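Local coordinates for DyP-type peroxidase (Pleurotus ostreatus PC15, PDB 6FSK), which is a heme peroxidase of the dye-decolorizing family that probably uses hydrogen peroxide to oxidise dyes and Mn(II), at residues E107-P112 with G392-Q397; S399-P404 with G426-I431. The protein carries 1 engineered substitution. One frame throughout, in Å; residues are numbered along the deposited sequence.

Interaction 1: E107-P112 with G392-Q397; sequences EILGDP and GFHFIQ. With HEM (protoporphyrin IX containing Fe), chain C.
Leu109 and Phe393 meet because their first torsions set CG of each residue between the two helices: in Leu109 CG stands anti to the carbonyl carbon (chi1 -58°), while in Phe393 CG stands anti to the backbone N (chi1 169°). The two side chains cross at about a right angle, and Leu109 CD1 sits at the ring edge, in its plane, 3.8 Å from Phe393 CE2. The forked leucine suits this place because its second methyl serves other partners: CD2 leans obliquely on the His394 imidazole and lies 4.1 Å from Gln397 CG. Ile108, at the more exposed end, lays CG2 against the same imidazole. The touch is apolar, with no hydrogen bond crossing it, and buries 232 Å².

Helix 102-109, in the N-terminal family region of this DyP-type peroxidase, here stops against the first turn of helix 393-401 from the C-terminal region. A Schellman motif closes the first helix: Gly110, at a phi of 101°, gives its N to Glu107 O at 3.2 Å, a conformation in which a CB would run into the preceding carbonyl O. Gly392 is the N-cap of the second helix. Past the Schellman turn, Asp111 OD1 forms a salt bridge with Arg243 of strand 238-247, tying the chain to the antiparallel sheet.

The same turns of helix 393-401 also reach the heme. Phe393 CD1 lies 3.5 Å from CBC, the tip of the vinyl on pyrrole C, which also meets Ile396 CG2 at 3.8 Å and Gln397 OE1 at 4.0 Å. Gln397 serves both sides: its CG lies 3.7 Å from Leu109 O. Its NE2 bonds to Asn402 OD1 and Ile431 O, which satisfies the buried amide nitrogen.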
ATOM      1  N   GLU A 107      15.322   8.891   0.115  1.00 10.61           N
ATOM      2  CA  GLU A 107      16.063   9.619  -0.922  1.00 12.39           C
ATOM      3  C   GLU A 107      15.913   8.927  -2.272  1.00 11.64           C
ATOM      4  O   GLU A 107      15.522   9.555  -3.248  1.00 11.88           O
ATOM      5  CB  GLU A 107      17.556   9.678  -0.554  1.00 13.26           C
ATOM      6  CG  GLU A 107      18.342  10.606  -1.482  1.00 13.70           C
ATOM      7  CD  GLU A 107      19.827  10.716  -1.164  1.00 17.39           C
ATOM      8  OE1 GLU A 107      20.319  10.168  -0.132  1.00 18.49           O
ATOM      9  OE2 GLU A 107      20.503  11.440  -1.972  1.00 23.07           O
ATOM     10  N   ILE A 108      16.145   7.616  -2.282  1.00 11.33           N
ATOM     11  CA  ILE A 108      15.990   6.841  -3.501  1.00 12.19           C
ATOM     12  C   ILE A 108      14.542   6.674  -3.911  1.00 13.65           C
ATOM     13  O   ILE A 108      14.252   6.634  -5.127  1.00 13.50           O
ATOM     14  CB  ILE A 108      16.776   5.549  -3.387  1.00 14.10           C
ATOM     15  CG1 ILE A 108      18.318   5.921  -3.489  1.00 18.29           C
ATOM     16  CG2 ILE A 108      16.391   4.543  -4.432  1.00 16.01           C
ATOM     17  CD1 ILE A 108      19.152   4.697  -3.169  1.00 22.53           C
ATOM     18  N   LEU A 109      13.643   6.638  -2.926  1.00 11.91           N
ATOM     19  CA  LEU A 109      12.198   6.586  -3.263  1.00 11.70           C
ATOM     20  C   LEU A 109      11.753   7.810  -4.010  1.00 10.91           C
ATOM     21  O   LEU A 109      10.694   7.816  -4.717  1.00  9.68           O
ATOM     22  CB  LEU A 109      11.296   6.369  -2.053  1.00 12.36           C
ATOM     23  CG  LEU A 109      11.513   5.132  -1.200  1.00 12.20           C
ATOM     24  CD1 LEU A 109      10.585   5.162   0.007  1.00 13.55           C
ATOM     25  CD2 LEU A 109      11.347   3.864  -1.983  1.00 12.33           C
ATOM     26  N   GLY A 110      12.478   8.926  -3.865  1.00 10.10           N
ATOM     27  CA  GLY A 110      12.124  10.167  -4.532  1.00 10.23           C
ATOM     28  C   GLY A 110      11.418  11.205  -3.679  1.00 10.78           C
ATOM     29  O   GLY A 110      10.929  12.211  -4.232  1.00 11.20           O
ATOM     30  N   ASP A 111      11.361  11.009  -2.379  1.00 10.12           N
ATOM     31  CA  ASP A 111      10.666  11.904  -1.480  1.00 10.05           C
ATOM     32  C   ASP A 111      11.339  13.279  -1.539  1.00 12.23           C
ATOM     33  O   ASP A 111      12.540  13.396  -1.645  1.00 12.91           O
ATOM     34  CB  ASP A 111      10.718  11.436  -0.035  1.00 10.53           C
ATOM     35  CG  ASP A 111       9.772  10.256   0.265  1.00  9.90           C
ATOM     36  OD1 ASP A 111       9.407   9.557  -0.709  1.00 11.26           O
ATOM     37  OD2 ASP A 111       9.451   9.981   1.443  1.00  9.68           O
ATOM     38  N   PRO A 112      10.514  14.316  -1.398  1.00 14.40           N
ATOM     39  CA  PRO A 112      11.098  15.661  -1.159  1.00 15.37           C
ATOM     40  C   PRO A 112      11.981  15.671   0.077  1.00 15.43           C
ATOM     41  O   PRO A 112      11.730  14.940   1.063  1.00 13.69           O
ATOM     42  CB  PRO A 112       9.884  16.552  -0.954  1.00 14.85           C
ATOM     43  CG  PRO A 112       8.701  15.800  -1.503  1.00 15.60           C
ATOM     44  CD  PRO A 112       9.050  14.334  -1.229  1.00 14.86           C
ATOM     45  N   GLY A 392       9.471  -5.861  -3.671  1.00  9.33           N
ATOM     46  CA  GLY A 392       8.147  -5.321  -3.727  1.00  9.50           C
ATOM     47  C   GLY A 392       8.051  -3.807  -3.725  1.00  8.67           C
ATOM     48  O   GLY A 392       8.419  -3.137  -4.654  1.00  9.64           O
ATOM     49  N   PHE A 393       7.613  -3.319  -2.557  1.00 10.06           N
ATOM     50  CA  PHE A 393       7.381  -1.881  -2.452  1.00  8.68           C
ATOM     51  C   PHE A 393       8.505  -1.015  -3.012  1.00  8.56           C
ATOM     52  O   PHE A 393       8.268  -0.098  -3.779  1.00  8.65           O
ATOM     53  CB  PHE A 393       7.126  -1.483  -0.992  1.00  9.28           C
ATOM     54  CG  PHE A 393       7.144   0.018  -0.826  1.00  8.79           C
ATOM     55  CD1 PHE A 393       5.990   0.757  -1.175  1.00  8.74           C
ATOM     56  CD2 PHE A 393       8.292   0.665  -0.386  1.00  9.08           C
ATOM     57  CE1 PHE A 393       6.027   2.148  -1.127  1.00 10.10           C
ATOM     58  CE2 PHE A 393       8.326   2.082  -0.325  1.00  9.81           C
ATOM     59  CZ  PHE A 393       7.181   2.804  -0.703  1.00  9.64           C
ATOM     60  N   HIS A 394       9.762  -1.231  -2.600  1.00  9.37           N
ATOM     61  CA  HIS A 394      10.816  -0.341  -3.076  1.00  9.80           C
ATOM     62  C   HIS A 394      10.964  -0.396  -4.599  1.00 10.17           C
ATOM     63  O   HIS A 394      11.190   0.647  -5.216  1.00  9.80           O
ATOM     64  CB  HIS A 394      12.143  -0.743  -2.388  1.00 10.08           C
ATOM     65  CG  HIS A 394      13.304   0.127  -2.773  1.00 11.51           C
ATOM     66  ND1 HIS A 394      13.928   0.062  -4.010  1.00 14.54           N
ATOM     67  CD2 HIS A 394      13.917   1.108  -2.083  1.00 11.49           C
ATOM     68  CE1 HIS A 394      14.927   0.937  -4.025  1.00 13.65           C
ATOM     69  NE2 HIS A 394      14.881   1.629  -2.891  1.00 17.13           N
ATOM     70  N   PHE A 395      11.004  -1.609  -5.139  1.00  9.60           N
ATOM     71  CA  PHE A 395      11.180  -1.816  -6.560  1.00  9.70           C
ATOM     72  C   PHE A 395      10.050  -1.150  -7.353  1.00  9.52           C
ATOM     73  O   PHE A 395      10.273  -0.427  -8.356  1.00 10.02           O
ATOM     74  CB  PHE A 395      11.307  -3.277  -6.863  1.00 10.66           C
ATOM     75  CG  PHE A 395      11.765  -3.539  -8.254  1.00 11.52           C
ATOM     76  CD1 PHE A 395      10.877  -3.660  -9.253  1.00 14.09           C
ATOM     77  CD2 PHE A 395      13.146  -3.699  -8.510  1.00 14.73           C
ATOM     78  CE1 PHE A 395      11.275  -3.960 -10.579  1.00 14.97           C
ATOM     79  CE2 PHE A 395      13.553  -3.919  -9.799  1.00 15.69           C
ATOM     80  CZ  PHE A 395      12.624  -4.097 -10.821  1.00 15.75           C
ATOM     81  N   ILE A 396       8.824  -1.337  -6.896  1.00  8.50           N
ATOM     82  CA  ILE A 396       7.685  -0.781  -7.538  1.00  9.33           C
ATOM     83  C   ILE A 396       7.838   0.729  -7.617  1.00  8.97           C
ATOM     84  O   ILE A 396       7.574   1.332  -8.680  1.00 10.07           O
ATOM     85  CB  ILE A 396       6.363  -1.107  -6.826  1.00  9.80           C
ATOM     86  CG1 ILE A 396       5.995  -2.624  -6.892  1.00 10.21           C
ATOM     87  CG2 ILE A 396       5.172  -0.336  -7.389  1.00 10.86           C
ATOM     88  CD1 ILE A 396       4.974  -3.073  -5.856  1.00 11.31           C
ATOM     89  N   GLN A 397       8.145   1.328  -6.473  1.00  8.49           N
ATOM     90  CA  GLN A 397       8.285   2.768  -6.442  1.00  8.70           C
ATOM     91  C   GLN A 397       9.372   3.252  -7.339  1.00  9.40           C
ATOM     92  O   GLN A 397       9.164   4.145  -8.195  1.00 11.36           O
ATOM     93  CB  GLN A 397       8.518   3.217  -5.028  1.00  9.70           C
ATOM     94  CG  GLN A 397       8.581   4.771  -4.816  1.00 10.34           C
ATOM     95  CD  GLN A 397       7.190   5.405  -4.921  1.00 10.34           C
ATOM     96  OE1 GLN A 397       6.284   5.042  -4.231  1.00 11.21           O
ATOM     97  NE2 GLN A 397       7.023   6.271  -5.921  1.00 10.48           N
TER
HETATM   98  CHA HEM C 501      -4.083  -0.026  -6.959  1.00  9.86           C
HETATM   99  CHB HEM C 501      -4.857   4.465  -5.386  1.00  8.76           C
HETATM  100  CHC HEM C 501      -0.454   4.472  -3.441  1.00  8.84           C
HETATM  101  CHD HEM C 501       0.459   0.083  -5.279  1.00  8.61           C
HETATM  102  C1A HEM C 501      -4.721   1.190  -6.710  1.00  9.30           C
HETATM  103  C2A HEM C 501      -6.049   1.543  -7.103  1.00  9.75           C
HETATM  104  C3A HEM C 501      -6.288   2.773  -6.627  1.00  9.96           C
HETATM  105  C4A HEM C 501      -5.075   3.211  -6.007  1.00  9.12           C
HETATM  106  CMA HEM C 501      -7.518   3.588  -6.838  1.00 10.35           C
HETATM  107  CAA HEM C 501      -6.973   0.669  -7.936  1.00  9.79           C
HETATM  108  CBA HEM C 501      -7.944  -0.241  -7.195  1.00 11.28           C
HETATM  109  CGA HEM C 501      -7.259  -1.383  -6.494  1.00 12.05           C
HETATM  110  O1A HEM C 501      -6.844  -2.350  -7.136  1.00 12.34           O
HETATM  111  O2A HEM C 501      -7.155  -1.323  -5.243  1.00 13.22           O
HETATM  112  C1B HEM C 501      -3.719   4.905  -4.705  1.00 10.33           C
HETATM  113  C2B HEM C 501      -3.572   6.112  -4.029  1.00 10.51           C
HETATM  114  C3B HEM C 501      -2.351   6.146  -3.432  1.00  8.52           C
HETATM  115  C4B HEM C 501      -1.724   4.872  -3.811  1.00  8.47           C
HETATM  116  CMB HEM C 501      -4.580   7.233  -3.994  1.00 11.73           C
HETATM  117  CAB HEM C 501      -1.640   7.154  -2.615  1.00  9.00           C
HETATM  118  CBB HEM C 501      -2.257   8.105  -1.950  1.00  8.64           C
HETATM  119  C1C HEM C 501       0.252   3.366  -3.801  1.00  8.59           C
HETATM  120  C2C HEM C 501       1.585   3.029  -3.529  1.00  9.24           C
HETATM  121  C3C HEM C 501       1.880   1.807  -4.060  1.00  9.19           C
HETATM  122  C4C HEM C 501       0.649   1.322  -4.637  1.00  7.88           C
HETATM  123  CMC HEM C 501       2.519   3.902  -2.734  1.00 10.22           C
HETATM  124  CAC HEM C 501       3.138   1.016  -4.148  1.00  8.70           C
HETATM  125  CBC HEM C 501       4.370   1.566  -4.147  1.00  9.94           C
HETATM  126  C1D HEM C 501      -0.761  -0.314  -5.834  1.00  8.40           C
HETATM  127  C2D HEM C 501      -0.936  -1.712  -6.336  1.00  8.41           C
HETATM  128  C3D HEM C 501      -2.254  -1.737  -6.770  1.00  8.91           C
HETATM  129  C4D HEM C 501      -2.766  -0.390  -6.584  1.00  9.28           C
HETATM  130  CMD HEM C 501       0.031  -2.828  -6.327  1.00  8.16           C
HETATM  131  CAD HEM C 501      -2.992  -2.886  -7.447  1.00  9.28           C
HETATM  132  CBD HEM C 501      -2.757  -2.950  -8.923  1.00  9.78           C
HETATM  133  CGD HEM C 501      -3.395  -4.173  -9.535  1.00  9.52           C
HETATM  134  O1D HEM C 501      -4.109  -3.917 -10.537  1.00 10.65           O
HETATM  135  O2D HEM C 501      -3.288  -5.258  -9.001  1.00 11.04           O
HETATM  136  NA  HEM C 501      -4.060   2.268  -6.116  1.00  9.36           N
HETATM  137  NB  HEM C 501      -2.568   4.193  -4.640  1.00  8.58           N
HETATM  138  NC  HEM C 501      -0.279   2.334  -4.613  1.00  8.57           N
HETATM  139  ND  HEM C 501      -1.840   0.432  -6.076  1.00  8.41           N
HETATM  140 FE   HEM C 501      -2.171   2.327  -5.438  1.00  9.01          FE

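Interaction 2: S399-P404 with G426-I431; sequences SWANAP and GFDAII. With HEM (protoporphyrin IX containing Fe), chain C.
Phe427 and Asn402 touch most closely at Phe427 CE2, which stands 3.2 Å from Asn402 O, the carbonyl approaching the ring obliquely. Pro404 lies side by side with the phenyl group and places CD over one face, 4.1 Å from Phe427 CZ. Two backbone bonds frame this packing: Gly426 N to Pro404 O at 2.8 Å and Asp428 N to Ala401 O at 3.2 Å. An alanine in place of Phe427 would probably leave the Pro404 ring without the flat surface it packs on and open a gap beside Asn402 O.

Ala401, near the end of helix 393-401, suits its position by being small: its CB packs 3.7 Å from Ile431 CD1 and also against Asp428 CB. In Ile431, CG1 takes the crowded position between the backbone N and the carbonyl carbon (chi1 64°), toward the alanine, while the other branch, CG2, reaches 3.4 Å from the heme meso carbon CHC. Ile430 CG2 rests near pyrrole B of the same porphyrin.

An Asx turn at Asp428, extended to an Asx motif, helps hold this part of the loop. OD1 accepts from Ile430 N at 2.8 Å, nearly along its C-O axis, and from Ile431 N at 2.9 Å, which approaches from above the carboxylate plane, 54° out of it. Aspartate is apt here because its short side chain can bend back to its own backbone with one oxygen and offer the other to a neighbouring side chain. That other oxygen, OD2, bonds to ND1 of His329, the axial ligand of the iron, forming the proximal Asp-His pairing known from other heme peroxidases. Farther out, Lys332 gives NZ to Gly426 O and Trp400 O, spanning the two segments, and Asn402 OD1 receives Gln433 N from the chain just beyond Ile431.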
ATOM      1  N   SER A 399      11.645   1.553  -9.579  1.00  9.76           N
ATOM      2  CA  SER A 399      11.860   0.983 -10.898  1.00 10.67           C
ATOM      3  C   SER A 399      10.691   1.064 -11.861  1.00  9.49           C
ATOM      4  O   SER A 399      10.883   1.011 -13.062  1.00  9.79           O
ATOM      5  CB  SER A 399      12.414  -0.426 -10.815  1.00 12.55           C
ATOM      6  OG  SER A 399      13.797  -0.406 -10.379  1.00 14.88           O
ATOM      7  N   TRP A 400       9.475   1.208 -11.359  1.00  9.38           N
ATOM      8  CA  TRP A 400       8.262   1.251 -12.164  1.00  9.10           C
ATOM      9  C   TRP A 400       7.626   2.663 -12.109  1.00  8.86           C
ATOM     10  O   TRP A 400       7.643   3.359 -13.116  1.00  9.41           O
ATOM     11  CB  TRP A 400       7.286   0.147 -11.750  1.00  9.75           C
ATOM     12  CG  TRP A 400       7.799  -1.236 -12.067  1.00  9.54           C
ATOM     13  CD1 TRP A 400       8.940  -1.596 -12.821  1.00  9.99           C
ATOM     14  CD2 TRP A 400       7.168  -2.478 -11.665  1.00 10.24           C
ATOM     15  NE1 TRP A 400       9.020  -2.986 -12.888  1.00 10.81           N
ATOM     16  CE2 TRP A 400       7.930  -3.529 -12.234  1.00 10.29           C
ATOM     17  CE3 TRP A 400       6.053  -2.782 -10.863  1.00  9.91           C
ATOM     18  CZ2 TRP A 400       7.614  -4.884 -11.966  1.00 10.50           C
ATOM     19  CZ3 TRP A 400       5.707  -4.070 -10.663  1.00  9.68           C
ATOM     20  CH2 TRP A 400       6.490  -5.133 -11.263  1.00  9.88           C
ATOM     21  N   ALA A 401       7.069   3.061 -10.970  1.00  8.38           N
ATOM     22  CA  ALA A 401       6.355   4.344 -10.831  1.00  8.60           C
ATOM     23  C   ALA A 401       7.242   5.549 -11.149  1.00  9.82           C
ATOM     24  O   ALA A 401       6.768   6.469 -11.840  1.00 10.27           O
ATOM     25  CB  ALA A 401       5.763   4.480  -9.441  1.00  9.35           C
ATOM     26  N   ASN A 402       8.472   5.546 -10.705  1.00  9.67           N
ATOM     27  CA  ASN A 402       9.343   6.704 -10.849  1.00  9.87           C
ATOM     28  C   ASN A 402      10.087   6.699 -12.212  1.00 11.38           C
ATOM     29  O   ASN A 402      10.893   7.598 -12.478  1.00 13.41           O
ATOM     30  CB  ASN A 402      10.426   6.701  -9.764  1.00  9.46           C
ATOM     31  CG  ASN A 402       9.949   6.947  -8.367  1.00  9.89           C
ATOM     32  OD1 ASN A 402       8.735   7.188  -8.093  1.00 10.40           O
ATOM     33  ND2 ASN A 402      10.916   7.006  -7.472  1.00 10.73           N
ATOM     34  N   ALA A 403       9.948   5.619 -12.994  1.00 10.83           N
ATOM     35  CA  ALA A 403      10.789   5.344 -14.188  1.00 10.95           C
ATOM     36  C   ALA A 403      10.016   5.752 -15.422  1.00 10.85           C
ATOM     37  O   ALA A 403       9.095   5.061 -15.841  1.00 10.68           O
ATOM     38  CB  ALA A 403      11.139   3.875 -14.273  1.00 10.98           C
ATOM     39  N   PRO A 404      10.318   6.914 -16.021  1.00 11.29           N
ATOM     40  CA  PRO A 404       9.499   7.370 -17.168  1.00 11.79           C
ATOM     41  C   PRO A 404       9.540   6.494 -18.395  1.00 10.26           C
ATOM     42  O   PRO A 404       8.651   6.521 -19.201  1.00 13.29           O
ATOM     43  CB  PRO A 404      10.036   8.797 -17.449  1.00 12.20           C
ATOM     44  CG  PRO A 404      11.329   8.845 -16.837  1.00 12.71           C
ATOM     45  CD  PRO A 404      11.319   7.926 -15.645  1.00 12.89           C
ATOM     46  N   GLY A 426       6.206   7.956 -19.278  1.00 10.58           N
ATOM     47  CA  GLY A 426       6.227   8.933 -18.225  1.00  9.95           C
ATOM     48  C   GLY A 426       5.966   8.368 -16.857  1.00 10.51           C
ATOM     49  O   GLY A 426       6.110   7.154 -16.618  1.00 10.82           O
ATOM     50  N   PHE A 427       5.771   9.275 -15.942  1.00 10.17           N
ATOM     51  CA  PHE A 427       5.579   8.939 -14.546  1.00  9.58           C
ATOM     52  C   PHE A 427       4.170   8.407 -14.253  1.00  9.94           C
ATOM     53  O   PHE A 427       3.173   8.827 -14.856  1.00 11.57           O
ATOM     54  CB  PHE A 427       5.838  10.184 -13.607  1.00  9.27           C
ATOM     55  CG  PHE A 427       7.287  10.535 -13.503  1.00 10.21           C
ATOM     56  CD1 PHE A 427       7.902  11.198 -14.534  1.00 11.21           C
ATOM     57  CD2 PHE A 427       8.035  10.146 -12.444  1.00 11.27           C
ATOM     58  CE1 PHE A 427       9.262  11.519 -14.480  1.00 12.29           C
ATOM     59  CE2 PHE A 427       9.397  10.442 -12.380  1.00 12.62           C
ATOM     60  CZ  PHE A 427       9.997  11.132 -13.416  1.00 12.80           C
ATOM     61  N   ASP A 428       4.105   7.545 -13.237  1.00  9.89           N
ATOM     62  CA  ASP A 428       2.858   7.262 -12.563  1.00  9.92           C
ATOM     63  C   ASP A 428       2.416   8.605 -11.961  1.00  9.24           C
ATOM     64  O   ASP A 428       3.187   9.247 -11.217  1.00  9.99           O
ATOM     65  CB  ASP A 428       3.134   6.262 -11.473  1.00  9.78           C
ATOM     66  CG  ASP A 428       1.942   5.918 -10.659  1.00 11.97           C
ATOM     67  OD1 ASP A 428       1.166   6.828 -10.208  1.00 12.03           O
ATOM     68  OD2 ASP A 428       1.743   4.679 -10.367  1.00 11.18           O
ATOM     69  N   ALA A 429       1.255   9.118 -12.367  1.00 10.09           N
ATOM     70  CA  ALA A 429       0.863  10.459 -11.945  1.00 10.89           C
ATOM     71  C   ALA A 429       0.233  10.487 -10.595  1.00 12.05           C
ATOM     72  O   ALA A 429      -0.031  11.549 -10.035  1.00 15.59           O
ATOM     73  CB  ALA A 429      -0.077  11.069 -12.991  1.00 10.52           C
ATOM     74  N   ILE A 430       0.011   9.346 -10.014  1.00 10.46           N
ATOM     75  CA  ILE A 430      -0.508   9.308  -8.639  1.00 10.78           C
ATOM     76  C   ILE A 430       0.649   9.289  -7.635  1.00 10.37           C
ATOM     77  O   ILE A 430       0.731  10.095  -6.742  1.00 11.39           O
ATOM     78  CB  ILE A 430      -1.456   8.101  -8.421  1.00 10.42           C
ATOM     79  CG1 ILE A 430      -2.580   8.123  -9.415  1.00 12.13           C
ATOM     80  CG2 ILE A 430      -1.942   8.036  -6.988  1.00 11.00           C
ATOM     81  CD1 ILE A 430      -3.529   9.281  -9.298  1.00 14.03           C
ATOM     82  N   ILE A 431       1.570   8.364  -7.808  1.00  9.96           N
ATOM     83  CA  ILE A 431       2.667   8.154  -6.865  1.00  9.29           C
ATOM     84  C   ILE A 431       4.079   8.358  -7.402  1.00 10.10           C
ATOM     85  O   ILE A 431       5.031   8.327  -6.643  1.00  9.20           O
ATOM     86  CB  ILE A 431       2.623   6.734  -6.178  1.00 10.44           C
ATOM     87  CG1 ILE A 431       2.803   5.609  -7.218  1.00 10.80           C
ATOM     88  CG2 ILE A 431       1.347   6.488  -5.446  1.00 12.53           C
ATOM     89  CD1 ILE A 431       3.257   4.291  -6.696  1.00 10.90           C
TER
HETATM   90  CHA HEM C 501      -4.083  -0.026  -6.959  1.00  9.86           C
HETATM   91  CHB HEM C 501      -4.857   4.465  -5.386  1.00  8.76           C
HETATM   92  CHC HEM C 501      -0.454   4.472  -3.441  1.00  8.84           C
HETATM   93  CHD HEM C 501       0.459   0.083  -5.279  1.00  8.61           C
HETATM   94  C1A HEM C 501      -4.721   1.190  -6.710  1.00  9.30           C
HETATM   95  C2A HEM C 501      -6.049   1.543  -7.103  1.00  9.75           C
HETATM   96  C3A HEM C 501      -6.288   2.773  -6.627  1.00  9.96           C
HETATM   97  C4A HEM C 501      -5.075   3.211  -6.007  1.00  9.12           C
HETATM   98  CMA HEM C 501      -7.518   3.588  -6.838  1.00 10.35           C
HETATM   99  CAA HEM C 501      -6.973   0.669  -7.936  1.00  9.79           C
HETATM  100  CBA HEM C 501      -7.944  -0.241  -7.195  1.00 11.28           C
HETATM  101  CGA HEM C 501      -7.259  -1.383  -6.494  1.00 12.05           C
HETATM  102  O1A HEM C 501      -6.844  -2.350  -7.136  1.00 12.34           O
HETATM  103  O2A HEM C 501      -7.155  -1.323  -5.243  1.00 13.22           O
HETATM  104  C1B HEM C 501      -3.719   4.905  -4.705  1.00 10.33           C
HETATM  105  C2B HEM C 501      -3.572   6.112  -4.029  1.00 10.51           C
HETATM  106  C3B HEM C 501      -2.351   6.146  -3.432  1.00  8.52           C
HETATM  107  C4B HEM C 501      -1.724   4.872  -3.811  1.00  8.47           C
HETATM  108  CMB HEM C 501      -4.580   7.233  -3.994  1.00 11.73           C
HETATM  109  CAB HEM C 501      -1.640   7.154  -2.615  1.00  9.00           C
HETATM  110  CBB HEM C 501      -2.257   8.105  -1.950  1.00  8.64           C
HETATM  111  C1C HEM C 501       0.252   3.366  -3.801  1.00  8.59           C
HETATM  112  C2C HEM C 501       1.585   3.029  -3.529  1.00  9.24           C
HETATM  113  C3C HEM C 501       1.880   1.807  -4.060  1.00  9.19           C
HETATM  114  C4C HEM C 501       0.649   1.322  -4.637  1.00  7.88           C
HETATM  115  CMC HEM C 501       2.519   3.902  -2.734  1.00 10.22           C
HETATM  116  CAC HEM C 501       3.138   1.016  -4.148  1.00  8.70           C
HETATM  117  CBC HEM C 501       4.370   1.566  -4.147  1.00  9.94           C
HETATM  118  C1D HEM C 501      -0.761  -0.314  -5.834  1.00  8.40           C
HETATM  119  C2D HEM C 501      -0.936  -1.712  -6.336  1.00  8.41           C
HETATM  120  C3D HEM C 501      -2.254  -1.737  -6.770  1.00  8.91           C
HETATM  121  C4D HEM C 501      -2.766  -0.390  -6.584  1.00  9.28           C
HETATM  122  CMD HEM C 501       0.031  -2.828  -6.327  1.00  8.16           C
HETATM  123  CAD HEM C 501      -2.992  -2.886  -7.447  1.00  9.28           C
HETATM  124  CBD HEM C 501      -2.757  -2.950  -8.923  1.00  9.78           C
HETATM  125  CGD HEM C 501      -3.395  -4.173  -9.535  1.00  9.52           C
HETATM  126  O1D HEM C 501      -4.109  -3.917 -10.537  1.00 10.65           O
HETATM  127  O2D HEM C 501      -3.288  -5.258  -9.001  1.00 11.04           O
HETATM  128  NA  HEM C 501      -4.060   2.268  -6.116  1.00  9.36           N
HETATM  129  NB  HEM C 501      -2.568   4.193  -4.640  1.00  8.58           N
HETATM  130  NC  HEM C 501      -0.279   2.334  -4.613  1.00  8.57           N
HETATM  131  ND  HEM C 501      -1.840   0.432  -6.076  1.00  8.41           N
HETATM  132 FE   HEM C 501      -2.171   2.327  -5.438  1.00  9.01          FE

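How the interactions relate
Both contacts use helix 393-401, interaction 1 its first turns and interaction 2 its last, and their centres lie 10 Å apart on the same side of the chain's centre. Along the chain they follow in series: 107-112 returns to 392-397 across some 280 residues, and then 399-404 meets 426-431 after a short excursion. Asn402 joins them directly, its ND2 2.9 Å from Leu109 O, a probable hydrogen bond; Phe395 CE1 also packs 3.4 Å from Trp400 NE1. Helix 393-401 thus connects helix 102-109 of the N-terminal family region to the loop that lines the proximal side of the heme, and both contacts touch the cofactor.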